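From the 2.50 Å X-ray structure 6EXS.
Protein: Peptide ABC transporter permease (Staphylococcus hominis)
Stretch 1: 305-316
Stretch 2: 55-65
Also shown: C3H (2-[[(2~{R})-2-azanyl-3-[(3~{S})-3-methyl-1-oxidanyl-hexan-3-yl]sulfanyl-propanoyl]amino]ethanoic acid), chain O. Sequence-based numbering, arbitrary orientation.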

ATOM      1  N   GLY A 305       2.244  -3.294 -11.105  1.00 33.33           N
ATOM      2  CA  GLY A 305       3.457  -2.689 -11.636  1.00 32.77           C
ATOM      3  C   GLY A 305       4.690  -3.058 -10.830  1.00 37.03           C
ATOM      4  O   GLY A 305       5.816  -2.787 -11.264  1.00 36.53           O
ATOM      5  N   SER A 306       4.489  -3.651  -9.624  1.00 33.54           N
ATOM      6  CA  SER A 306       5.567  -4.069  -8.723  1.00 33.03           C
ATOM      7  C   SER A 306       6.004  -5.515  -8.930  1.00 38.29           C
ATOM      8  O   SER A 306       7.066  -5.882  -8.443  1.00 38.81           O
ATOM      9  CB  SER A 306       5.164  -3.858  -7.265  1.00 35.32           C
ATOM     10  OG  SER A 306       3.976  -4.565  -6.944  1.00 42.71           O
ATOM     11  N   ASN A 307       5.198  -6.337  -9.631  1.00 35.93           N
ATOM     12  CA  ASN A 307       5.507  -7.761  -9.838  1.00 36.87           C
ATOM     13  C   ASN A 307       5.210  -8.313 -11.247  1.00 41.97           C
ATOM     14  O   ASN A 307       5.716  -9.377 -11.580  1.00 41.76           O
ATOM     15  CB  ASN A 307       4.783  -8.616  -8.774  1.00 36.54           C
ATOM     16  CG  ASN A 307       3.270  -8.551  -8.797  1.00 50.62           C
ATOM     17  OD1 ASN A 307       2.655  -7.593  -9.269  1.00 49.91           O
ATOM     18  ND2 ASN A 307       2.637  -9.557  -8.245  1.00 39.76           N
ATOM     19  N   VAL A 308       4.371  -7.622 -12.048  1.00 39.58           N
ATOM     20  CA  VAL A 308       3.961  -8.094 -13.377  1.00 40.44           C
ATOM     21  C   VAL A 308       4.547  -7.229 -14.520  1.00 43.73           C
ATOM     22  O   VAL A 308       5.220  -7.774 -15.407  1.00 44.57           O
ATOM     23  CB  VAL A 308       2.406  -8.247 -13.472  1.00 44.34           C
ATOM     24  CG1 VAL A 308       1.949  -8.597 -14.888  1.00 44.97           C
ATOM     25  CG2 VAL A 308       1.886  -9.276 -12.466  1.00 44.18           C
ATOM     26  N   LEU A 309       4.272  -5.912 -14.513  1.00 38.37           N
ATOM     27  CA  LEU A 309       4.709  -4.990 -15.567  1.00 38.76           C
ATOM     28  C   LEU A 309       6.238  -4.825 -15.664  1.00 43.31           C
ATOM     29  O   LEU A 309       6.762  -4.721 -16.778  1.00 43.81           O
ATOM     30  CB  LEU A 309       4.006  -3.628 -15.425  1.00 38.11           C
ATOM     31  CG  LEU A 309       3.937  -2.728 -16.675  1.00 41.96           C
ATOM     32  CD1 LEU A 309       3.319  -3.461 -17.881  1.00 42.47           C
ATOM     33  CD2 LEU A 309       3.176  -1.434 -16.366  1.00 40.79           C
ATOM     34  N   ASN A 310       6.942  -4.843 -14.507  1.00 38.35           N
ATOM     35  CA  ASN A 310       8.405  -4.730 -14.410  1.00 37.86           C
ATOM     36  C   ASN A 310       9.178  -5.963 -14.967  1.00 42.46           C
ATOM     37  O   ASN A 310      10.197  -5.778 -15.641  1.00 41.43           O
ATOM     38  CB  ASN A 310       8.835  -4.405 -12.968  1.00 36.32           C
ATOM     39  CG  ASN A 310       8.292  -5.306 -11.884  1.00 44.74           C
ATOM     40  OD1 ASN A 310       7.311  -6.030 -12.061  1.00 35.61           O
ATOM     41  ND2 ASN A 310       8.911  -5.248 -10.712  1.00 33.74           N
ATOM     42  N   ILE A 311       8.703  -7.209 -14.668  1.00 40.09           N
ATOM     43  CA  ILE A 311       9.293  -8.460 -15.170  1.00 40.81           C
ATOM     44  C   ILE A 311       9.064  -8.528 -16.689  1.00 47.13           C
ATOM     45  O   ILE A 311       9.956  -8.953 -17.422  1.00 46.91           O
ATOM     46  CB  ILE A 311       8.761  -9.726 -14.446  1.00 44.29           C
ATOM     47  CG1 ILE A 311       9.029  -9.686 -12.926  1.00 43.87           C
ATOM     48  CG2 ILE A 311       9.347 -11.005 -15.072  1.00 46.23           C
ATOM     49  CD1 ILE A 311       8.447 -10.912 -12.144  1.00 47.87           C
ATOM     50  N   TYR A 312       7.872  -8.081 -17.153  1.00 45.16           N
ATOM     51  CA  TYR A 312       7.520  -8.018 -18.578  1.00 45.39           C
ATOM     52  C   TYR A 312       8.448  -7.043 -19.302  1.00 49.55           C
ATOM     53  O   TYR A 312       8.917  -7.358 -20.386  1.00 51.92           O
ATOM     54  CB  TYR A 312       6.050  -7.612 -18.774  1.00 45.73           C
ATOM     55  CG  TYR A 312       5.582  -7.657 -20.215  1.00 47.19           C
ATOM     56  CD1 TYR A 312       5.404  -8.872 -20.875  1.00 49.71           C
ATOM     57  CD2 TYR A 312       5.291  -6.488 -20.912  1.00 47.69           C
ATOM     58  CE1 TYR A 312       4.933  -8.921 -22.186  1.00 51.15           C
ATOM     59  CE2 TYR A 312       4.840  -6.525 -22.231  1.00 49.56           C
ATOM     60  CZ  TYR A 312       4.659  -7.744 -22.864  1.00 58.35           C
ATOM     61  OH  TYR A 312       4.206  -7.783 -24.158  1.00 60.15           O
ATOM     62  N   GLY A 313       8.733  -5.902 -18.679  1.00 43.49           N
ATOM     63  CA  GLY A 313       9.653  -4.912 -19.220  1.00 43.03           C
ATOM     64  C   GLY A 313      11.063  -5.467 -19.312  1.00 47.41           C
ATOM     65  O   GLY A 313      11.701  -5.359 -20.362  1.00 48.80           O
ATOM     66  N   LEU A 314      11.543  -6.104 -18.221  1.00 41.60           N
ATOM     67  CA  LEU A 314      12.874  -6.721 -18.138  1.00 40.65           C
ATOM     68  C   LEU A 314      13.071  -7.837 -19.173  1.00 45.80           C
ATOM     69  O   LEU A 314      14.142  -7.938 -19.792  1.00 47.25           O
ATOM     70  CB  LEU A 314      13.118  -7.245 -16.695  1.00 39.45           C
ATOM     71  CG  LEU A 314      14.456  -7.930 -16.366  1.00 42.89           C
ATOM     72  CD1 LEU A 314      15.650  -7.010 -16.614  1.00 43.26           C
ATOM     73  CD2 LEU A 314      14.491  -8.366 -14.941  1.00 42.44           C
ATOM     74  N   GLU A 315      12.030  -8.652 -19.381  1.00 41.58           N
ATOM     75  CA  GLU A 315      12.078  -9.801 -20.284  1.00 42.03           C
ATOM     76  C   GLU A 315      11.697  -9.525 -21.740  1.00 47.59           C
ATOM     77  O   GLU A 315      12.172 -10.238 -22.619  1.00 48.26           O
ATOM     78  CB  GLU A 315      11.210 -10.941 -19.737  1.00 42.96           C
ATOM     79  CG  GLU A 315      11.756 -11.565 -18.472  1.00 47.34           C
ATOM     80  CD  GLU A 315      10.871 -12.627 -17.855  1.00 72.88           C
ATOM     81  OE1 GLU A 315       9.746 -12.847 -18.362  1.00 71.98           O
ATOM     82  OE2 GLU A 315      11.295 -13.220 -16.837  1.00 71.50           O
ATOM     83  N   ARG A 316      10.823  -8.543 -22.004  1.00 44.96           N
ATOM     84  CA  ARG A 316      10.365  -8.295 -23.374  1.00 46.23           C
ATOM     85  C   ARG A 316      10.843  -6.969 -23.988  1.00 49.03           C
ATOM     86  O   ARG A 316      10.880  -6.848 -25.213  1.00 50.38           O
ATOM     87  CB  ARG A 316       8.832  -8.429 -23.465  1.00 47.51           C
ATOM     88  CG  ARG A 316       8.333  -9.808 -23.013  1.00 60.66           C
ATOM     89  CD  ARG A 316       8.307 -10.866 -24.115  1.00 73.76           C
ATOM     90  NE  ARG A 316       6.962 -11.046 -24.672  1.00 90.08           N
ATOM     91  CZ  ARG A 316       6.000 -11.785 -24.113  1.00109.12           C
ATOM     92  NH1 ARG A 316       6.220 -12.421 -22.967  1.00 95.52           N
ATOM     93  NH2 ARG A 316       4.809 -11.881 -24.690  1.00 97.48           N
TER
HETATM   94  O2  C3H O 514       3.439   4.738  -1.763  0.75 69.54           O
HETATM   95  C11 C3H O 514       3.350   5.459  -2.691  0.75 68.31           C
HETATM   96  O3  C3H O 514       2.425   6.345  -2.819  0.75 68.52           O
HETATM   97  C10 C3H O 514       4.248   5.429  -3.893  0.75 66.90           C
HETATM   98  N1  C3H O 514       4.799   4.122  -4.161  0.75 65.30           N
HETATM   99  C9  C3H O 514       4.143   3.228  -4.881  0.75 65.79           C
HETATM  100  O1  C3H O 514       2.974   2.934  -4.678  0.75 68.68           O
HETATM  101  C8  C3H O 514       4.861   2.561  -6.007  0.75 63.57           C
HETATM  102  N   C3H O 514       6.294   2.769  -5.850  0.75 63.93           N
HETATM  103  C7  C3H O 514       4.598   1.054  -6.005  0.75 63.34           C
HETATM  104  S   C3H O 514       3.397   0.414  -7.203  0.75 63.64           S
HETATM  105  C3  C3H O 514       4.017   0.599  -8.960  0.75 55.14           C
HETATM  106  C4  C3H O 514       5.206  -0.318  -9.086  0.75 52.12           C
HETATM  107  C5  C3H O 514       4.300   2.090  -9.189  0.75 51.07           C
HETATM  108  C6  C3H O 514       5.014   2.470 -10.467  0.75 46.34           C
HETATM  109  O   C3H O 514       6.239   3.080 -10.226  0.75 41.31           O
HETATM  110  C2  C3H O 514       2.945   0.182  -9.963  0.75 54.02           C
HETATM  111  C1  C3H O 514       2.461   1.277 -10.898  0.75 51.79           C
HETATM  112  C   C3H O 514       1.420   0.766 -11.855  0.75 50.23           C
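Stretch 2 (55-65) DKTTAMSIMSV

Stretch 2 is helical from Lys 56 to Val 65, and the helix continues later in the chain. It runs against the direction of helix 309-316 of stretch 1, with 147° between the two N-to-C directions. The axes come no closer than 12.3 Å, so the helices meet through side chains. The tightest approach of the backbones lies in the loop before helix 309-316, where the CA atoms of Asn 307 and Met 60 are 5.3 Å apart.

Asp 55 caps the helix. Its OD2 accepts from Thr 58 N at 3.3 Å and from Thr 58 OG1 at 3.0 Å. It does not touch stretch 1.

Lys 56 points toward stretch 1 and reaches Glu 315 in a salt bridge. Lys 56 NZ lies 2.8 Å from Glu 315 OE1, with a weak second bond to Glu 315 OE2 at 3.2 Å. Along the way, Lys 56 CE packs on Ile 311 CG2 at 3.9 Å.

Thr 57 points away, and neither Thr 58 nor Ala 59 makes a contact.

Met 60 contributes both backbone and side chain. Its O accepts a hydrogen bond from Asn 307 ND2 at 2.8 Å. Ser 64 N bonds weakly to Ser 61 O at 3.2 Å, and no backbone bond from Ser 64 N to Met 60 O is found. Met 60 CG meets Ile 311 CD1 at 3.9 Å, and Met 60 SD lies 4.1 Å from Val 308 CG2.

Ser 61 points away, and Ile 62 makes no contact.

Met 63 points toward the loop of stretch 1. Its CB is 3.8 Å from Asn 307 CB, and its CE is 3.7 Å from Ser 306 O.

Ser 64 OG accepts a weak hydrogen bond from Asn 307 ND2 at 3.2 Å. The same amide nitrogen thus serves Met 60 and Ser 64, one helical turn apart. Val 65 is out of reach.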

ATOM      1  N   ASP A  55      10.190 -20.078  -8.154  1.00 47.78           N
ATOM      2  CA  ASP A  55       9.370 -20.045  -9.359  1.00 48.30           C
ATOM      3  C   ASP A  55       8.865 -18.622  -9.556  1.00 50.65           C
ATOM      4  O   ASP A  55       8.401 -17.996  -8.596  1.00 50.16           O
ATOM      5  CB  ASP A  55       8.178 -21.013  -9.196  1.00 51.68           C
ATOM      6  CG  ASP A  55       7.063 -20.857 -10.216  1.00 68.27           C
ATOM      7  OD1 ASP A  55       7.369 -20.794 -11.435  1.00 69.80           O
ATOM      8  OD2 ASP A  55       5.885 -20.835  -9.803  1.00 76.80           O
ATOM      9  N   LYS A  56       8.980 -18.108 -10.790  1.00 46.69           N
ATOM     10  CA  LYS A  56       8.564 -16.753 -11.167  1.00 45.01           C
ATOM     11  C   LYS A  56       7.130 -16.418 -10.712  1.00 48.76           C
ATOM     12  O   LYS A  56       6.948 -15.391 -10.081  1.00 48.35           O
ATOM     13  CB  LYS A  56       8.755 -16.524 -12.677  1.00 46.83           C
ATOM     14  CG  LYS A  56       9.055 -15.078 -13.044  1.00 58.06           C
ATOM     15  CD  LYS A  56       9.415 -14.922 -14.514  1.00 65.11           C
ATOM     16  CE  LYS A  56       8.200 -14.684 -15.384  1.00 77.60           C
ATOM     17  NZ  LYS A  56       8.517 -14.861 -16.825  1.00 88.84           N
ATOM     18  N   THR A  57       6.146 -17.304 -10.974  1.00 46.48           N
ATOM     19  CA  THR A  57       4.739 -17.135 -10.603  1.00 46.69           C
ATOM     20  C   THR A  57       4.588 -17.053  -9.084  1.00 52.22           C
ATOM     21  O   THR A  57       3.901 -16.141  -8.596  1.00 51.67           O
ATOM     22  CB  THR A  57       3.867 -18.208 -11.282  1.00 54.17           C
ATOM     23  OG1 THR A  57       3.800 -17.901 -12.674  1.00 56.06           O
ATOM     24  CG2 THR A  57       2.449 -18.279 -10.720  1.00 51.58           C
ATOM     25  N   THR A  58       5.271 -17.966  -8.342  1.00 48.73           N
ATOM     26  CA  THR A  58       5.257 -17.979  -6.871  1.00 47.23           C
ATOM     27  C   THR A  58       5.842 -16.678  -6.308  1.00 47.73           C
ATOM     28  O   THR A  58       5.262 -16.126  -5.379  1.00 47.69           O
ATOM     29  CB  THR A  58       5.913 -19.244  -6.321  1.00 51.83           C
ATOM     30  OG1 THR A  58       5.289 -20.363  -6.937  1.00 54.77           O
ATOM     31  CG2 THR A  58       5.781 -19.366  -4.810  1.00 47.75           C
ATOM     32  N   ALA A  59       6.948 -16.174  -6.898  1.00 41.26           N
ATOM     33  CA  ALA A  59       7.602 -14.916  -6.507  1.00 39.03           C
ATOM     34  C   ALA A  59       6.644 -13.717  -6.702  1.00 42.39           C
ATOM     35  O   ALA A  59       6.643 -12.789  -5.890  1.00 40.26           O
ATOM     36  CB  ALA A  59       8.872 -14.713  -7.330  1.00 39.24           C
ATOM     37  N   MET A  60       5.837 -13.757  -7.789  1.00 40.20           N
ATOM     38  CA  MET A  60       4.837 -12.760  -8.164  1.00 39.48           C
ATOM     39  C   MET A  60       3.683 -12.782  -7.157  1.00 40.82           C
ATOM     40  O   MET A  60       3.287 -11.735  -6.659  1.00 38.74           O
ATOM     41  CB  MET A  60       4.321 -13.029  -9.594  1.00 43.04           C
ATOM     42  CG  MET A  60       5.328 -12.703 -10.698  1.00 46.92           C
ATOM     43  SD  MET A  60       4.558 -12.439 -12.326  1.00 51.95           S
ATOM     44  CE  MET A  60       4.196 -14.085 -12.807  1.00 50.15           C
ATOM     45  N   SER A  61       3.175 -13.981  -6.837  1.00 38.70           N
ATOM     46  CA  SER A  61       2.115 -14.217  -5.847  1.00 39.18           C
ATOM     47  C   SER A  61       2.509 -13.676  -4.454  1.00 43.65           C
ATOM     48  O   SER A  61       1.717 -12.933  -3.861  1.00 43.96           O
ATOM     49  CB  SER A  61       1.771 -15.703  -5.772  1.00 42.87           C
ATOM     50  OG  SER A  61       0.765 -15.919  -4.798  1.00 52.12           O
ATOM     51  N   ILE A  62       3.750 -14.004  -3.968  1.00 38.77           N
ATOM     52  CA  ILE A  62       4.316 -13.538  -2.687  1.00 37.48           C
ATOM     53  C   ILE A  62       4.254 -11.993  -2.564  1.00 41.87           C
ATOM     54  O   ILE A  62       3.783 -11.491  -1.547  1.00 41.51           O
ATOM     55  CB  ILE A  62       5.744 -14.115  -2.437  1.00 39.89           C
ATOM     56  CG1 ILE A  62       5.685 -15.647  -2.172  1.00 40.81           C
ATOM     57  CG2 ILE A  62       6.465 -13.377  -1.286  1.00 39.02           C
ATOM     58  CD1 ILE A  62       6.974 -16.459  -2.437  1.00 40.80           C
ATOM     59  N   MET A  63       4.693 -11.258  -3.613  1.00 38.04           N
ATOM     60  CA  MET A  63       4.678  -9.786  -3.672  1.00 36.97           C
ATOM     61  C   MET A  63       3.293  -9.178  -3.349  1.00 41.66           C
ATOM     62  O   MET A  63       3.199  -8.256  -2.529  1.00 40.65           O
ATOM     63  CB  MET A  63       5.190  -9.280  -5.036  1.00 38.71           C
ATOM     64  CG  MET A  63       6.681  -9.475  -5.234  1.00 42.43           C
ATOM     65  SD  MET A  63       7.740  -8.515  -4.112  1.00 46.07           S
ATOM     66  CE  MET A  63       7.710  -6.924  -4.921  1.00 41.76           C
ATOM     67  N   SER A  64       2.225  -9.748  -3.957  1.00 38.28           N
ATOM     68  CA  SER A  64       0.842  -9.314  -3.796  1.00 36.97           C
ATOM     69  C   SER A  64       0.261  -9.682  -2.438  1.00 40.19           C
ATOM     70  O   SER A  64      -0.347  -8.834  -1.795  1.00 38.45           O
ATOM     71  CB  SER A  64      -0.017  -9.866  -4.924  1.00 39.29           C
ATOM     72  OG  SER A  64       0.303  -9.196  -6.128  1.00 45.03           O
ATOM     73  N   VAL A  65       0.464 -10.937  -1.993  1.00 38.49           N
ATOM     74  CA  VAL A  65      -0.012 -11.450  -0.702  1.00 38.77           C
ATOM     75  C   VAL A  65       0.651 -10.658   0.438  1.00 42.84           C
ATOM     76  O   VAL A  65      -0.029 -10.256   1.390  1.00 43.88           O
ATOM     77  CB  VAL A  65       0.165 -12.992  -0.602  1.00 43.35           C
ATOM     78  CG1 VAL A  65      -0.104 -13.513   0.810  1.00 43.63           C
ATOM     79  CG2 VAL A  65      -0.724 -13.709  -1.616  1.00 43.73           C
TER